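Local coordinates for protein hydrogenase 2 maturation peptidase (PDB 5TTX) that probably acts as an endopeptidase that trims the C-terminal end of a [NiFe]-hydrogenase large subunit during its maturation, at residues Y61-F66 with E156-E161. Numbering follows the deposited sequence.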
ATOM      1  N   TYR A  61      27.389  15.567 -12.622  1.00 37.02           N
ATOM      2  CA  TYR A  61      27.675  15.479 -14.045  1.00 36.76           C
ATOM      3  C   TYR A  61      26.464  14.943 -14.783  1.00 40.29           C
ATOM      4  O   TYR A  61      25.668  14.180 -14.234  1.00 46.55           O
ATOM      5  CB  TYR A  61      28.881  14.575 -14.326  1.00 34.03           C
ATOM      6  CG  TYR A  61      30.120  15.091 -13.670  1.00 37.48           C
ATOM      7  CD1 TYR A  61      30.941  16.006 -14.323  1.00 41.60           C
ATOM      8  CD2 TYR A  61      30.455  14.702 -12.380  1.00 35.44           C
ATOM      9  CE1 TYR A  61      32.078  16.516 -13.708  1.00 43.44           C
ATOM     10  CE2 TYR A  61      31.595  15.193 -11.765  1.00 47.82           C
ATOM     11  CZ  TYR A  61      32.397  16.101 -12.436  1.00 36.76           C
ATOM     12  OH  TYR A  61      33.513  16.598 -11.827  1.00 48.62           O
ATOM     13  N   GLU A  62      26.321  15.361 -16.035  1.00 41.89           N
ATOM     14  CA  GLU A  62      25.296  14.805 -16.904  1.00 37.56           C
ATOM     15  C   GLU A  62      25.842  13.729 -17.832  1.00 37.35           C
ATOM     16  O   GLU A  62      25.064  12.978 -18.422  1.00 39.99           O
ATOM     17  CB  GLU A  62      24.656  15.921 -17.736  1.00 35.29           C
ATOM     18  CG  GLU A  62      25.561  16.474 -18.817  1.00 36.43           C
ATOM     19  CD  GLU A  62      24.920  17.605 -19.625  1.00 50.33           C
ATOM     20  OE1 GLU A  62      23.728  17.901 -19.395  1.00 56.33           O
ATOM     21  OE2 GLU A  62      25.603  18.189 -20.495  1.00 49.22           O
ATOM     22  N   LYS A  63      27.151  13.647 -17.992  1.00 36.29           N
ATOM     23  CA  LYS A  63      27.736  12.625 -18.838  1.00 37.39           C
ATOM     24  C   LYS A  63      29.035  12.179 -18.184  1.00 42.04           C
ATOM     25  O   LYS A  63      29.772  13.003 -17.638  1.00 53.55           O
ATOM     26  CB  LYS A  63      27.940  13.160 -20.263  1.00 32.30           C
ATOM     27  CG  LYS A  63      28.571  12.190 -21.231  1.00 33.47           C
ATOM     28  CD  LYS A  63      28.603  12.782 -22.621  1.00 36.98           C
ATOM     29  CE  LYS A  63      29.256  11.841 -23.622  1.00 37.72           C
ATOM     30  NZ  LYS A  63      28.359  10.684 -23.906  1.00 47.82           N
ATOM     31  N   VAL A  64      29.280  10.869 -18.181  1.00 32.02           N
ATOM     32  CA  VAL A  64      30.483  10.292 -17.589  1.00 31.68           C
ATOM     33  C   VAL A  64      31.119   9.342 -18.585  1.00 31.88           C
ATOM     34  O   VAL A  64      30.424   8.561 -19.247  1.00 33.09           O
ATOM     35  CB  VAL A  64      30.205   9.544 -16.269  1.00 37.69           C
ATOM     36  CG1 VAL A  64      31.503   9.058 -15.695  1.00 44.52           C
ATOM     37  CG2 VAL A  64      29.570  10.467 -15.281  1.00 46.94           C
ATOM     38  N   ILE A  65      32.444   9.416 -18.686  1.00 31.25           N
ATOM     39  CA  ILE A  65      33.267   8.476 -19.440  1.00 31.35           C
ATOM     40  C   ILE A  65      34.304   7.915 -18.479  1.00 32.62           C
ATOM     41  O   ILE A  65      35.082   8.680 -17.894  1.00 37.86           O
ATOM     42  CB  ILE A  65      33.953   9.165 -20.631  1.00 31.99           C
ATOM     43  CG1 ILE A  65      32.909   9.761 -21.564  1.00 25.38           C
ATOM     44  CG2 ILE A  65      34.918   8.225 -21.367  1.00 24.41           C
ATOM     45  CD1 ILE A  65      33.543  10.480 -22.772  1.00 29.30           C
ATOM     46  N   PHE A  66      34.312   6.592 -18.311  1.00 30.31           N
ATOM     47  CA  PHE A  66      35.269   5.902 -17.448  1.00 28.51           C
ATOM     48  C   PHE A  66      36.315   5.221 -18.310  1.00 25.78           C
ATOM     49  O   PHE A  66      35.977   4.557 -19.303  1.00 32.77           O
ATOM     50  CB  PHE A  66      34.608   4.828 -16.563  1.00 33.90           C
ATOM     51  CG  PHE A  66      34.060   5.361 -15.277  1.00 48.15           C
ATOM     52  CD1 PHE A  66      34.851   5.417 -14.144  1.00 47.85           C
ATOM     53  CD2 PHE A  66      32.741   5.817 -15.197  1.00 53.93           C
ATOM     54  CE1 PHE A  66      34.347   5.933 -12.948  1.00 52.13           C
ATOM     55  CE2 PHE A  66      32.230   6.315 -14.004  1.00 54.52           C
ATOM     56  CZ  PHE A  66      33.037   6.380 -12.880  1.00 54.71           C
ATOM     57  N   GLU A 156      35.762  12.025 -29.698  1.00 40.63           N
ATOM     58  CA  GLU A 156      34.636  11.782 -30.592  1.00 39.99           C
ATOM     59  C   GLU A 156      33.341  11.677 -29.815  1.00 46.69           C
ATOM     60  O   GLU A 156      32.316  12.225 -30.232  1.00 47.40           O
ATOM     61  CB  GLU A 156      34.831  10.516 -31.397  1.00 36.74           C
ATOM     62  CG  GLU A 156      35.965  10.569 -32.377  1.00 56.15           C
ATOM     63  CD  GLU A 156      36.328   9.184 -32.866  1.00 63.75           C
ATOM     64  OE1 GLU A 156      37.217   9.081 -33.740  1.00 69.81           O
ATOM     65  OE2 GLU A 156      35.712   8.207 -32.372  1.00 62.09           O
ATOM     66  N   ALA A 157      33.378  10.969 -28.684  1.00 40.29           N
ATOM     67  CA  ALA A 157      32.208  10.837 -27.832  1.00 35.83           C
ATOM     68  C   ALA A 157      31.651  12.191 -27.437  1.00 42.84           C
ATOM     69  O   ALA A 157      30.437  12.339 -27.284  1.00 57.21           O
ATOM     70  CB  ALA A 157      32.568  10.048 -26.575  1.00 25.19           C
ATOM     71  N   LEU A 158      32.517  13.185 -27.276  1.00 42.83           N
ATOM     72  CA  LEU A 158      32.133  14.513 -26.828  1.00 41.75           C
ATOM     73  C   LEU A 158      31.922  15.496 -27.969  1.00 38.67           C
ATOM     74  O   LEU A 158      31.559  16.650 -27.713  1.00 44.63           O
ATOM     75  CB  LEU A 158      33.193  15.063 -25.864  1.00 46.21           C
ATOM     76  CG  LEU A 158      33.360  14.259 -24.574  1.00 46.64           C
ATOM     77  CD1 LEU A 158      34.495  14.799 -23.695  1.00 35.22           C
ATOM     78  CD2 LEU A 158      32.036  14.273 -23.822  1.00 48.77           C
ATOM     79  N   GLY A 159      32.142  15.087 -29.213  1.00 41.47           N
ATOM     80  CA  GLY A 159      31.992  16.020 -30.314  1.00 42.59           C
ATOM     81  C   GLY A 159      33.133  16.994 -30.492  1.00 50.29           C
ATOM     82  O   GLY A 159      32.979  17.980 -31.216  1.00 66.18           O
ATOM     83  N   LEU A 160      34.289  16.734 -29.880  1.00 45.95           N
ATOM     84  CA  LEU A 160      35.428  17.639 -29.897  1.00 45.72           C
ATOM     85  C   LEU A 160      36.513  17.235 -30.886  1.00 55.94           C
ATOM     86  O   LEU A 160      37.554  17.902 -30.946  1.00 63.88           O
ATOM     87  CB  LEU A 160      36.026  17.727 -28.493  1.00 44.09           C
ATOM     88  CG  LEU A 160      35.068  18.276 -27.441  1.00 48.05           C
ATOM     89  CD1 LEU A 160      35.710  18.196 -26.080  1.00 41.71           C
ATOM     90  CD2 LEU A 160      34.654  19.729 -27.768  1.00 44.57           C
ATOM     91  N   GLU A 161      36.304  16.167 -31.655  1.00 58.07           N
ATOM     92  CA  GLU A 161      37.324  15.687 -32.589  1.00 60.79           C
ATOM     93  C   GLU A 161      37.399  16.592 -33.807  1.00 66.06           C
ATOM     94  O   GLU A 161      37.786  17.752 -33.695  1.00 75.06           O
ATOM     95  CB  GLU A 161      37.051  14.234 -33.014  1.00 55.78           C
ATOM     96  CG  GLU A 161      36.028  14.066 -34.119  1.00 65.24           C
ATOM     97  CD  GLU A 161      34.583  14.160 -33.627  1.00 73.37           C
ATOM     98  OE1 GLU A 161      34.326  14.743 -32.544  1.00 67.79           O
ATOM     99  OE2 GLU A 161      33.697  13.639 -34.338  1.00 75.81           O
TER
HETATM  100  O   HOH W   1      28.637  10.235 -26.853  1.00 54.41           O
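Strand 63-69 starts beside the last turn of helix 141-158, with the CA atoms of Ile65 and Ala157 8.8 Å apart and no direct hydrogen bond between the two backbones. The helix stops in a Schellman motif: Gly159 takes a positive phi (77°), and its N returns to Glu156 O at 3.0 Å. Lys63 and Ile65 both point at the helix; with CG1 anti to the carbonyl carbon (chi1 -59°) and the chain extended beyond it, Ile65 CD1 meets Ala157 CB at 3.9 Å and lies 4.2 Å from Leu158 CG, tip to tip. This is helix-on-sheet packing in the alpha/beta fold of hydrogenase maturation proteases: the C-terminal helix lies against a mixed sheet in which strand 63-69 runs between parallel strands 10-15 and 122-128, and Leu158 also touches Val10. Lys63 stretches out, CG anti to its backbone N, and crosses Leu158 obliquely, CE 3.7 Å from Leu158 CD2. Only at chi4 (72°) does the chain bend, bringing Lys63 NZ within 3.0 Å of a water that donates to Ala157 O at 2.8 Å. Through this water the ammonium is linked to a last-turn carbonyl, where the helix dipole would probably favour positive charge; Glu122 offers it a long, weak ion pair.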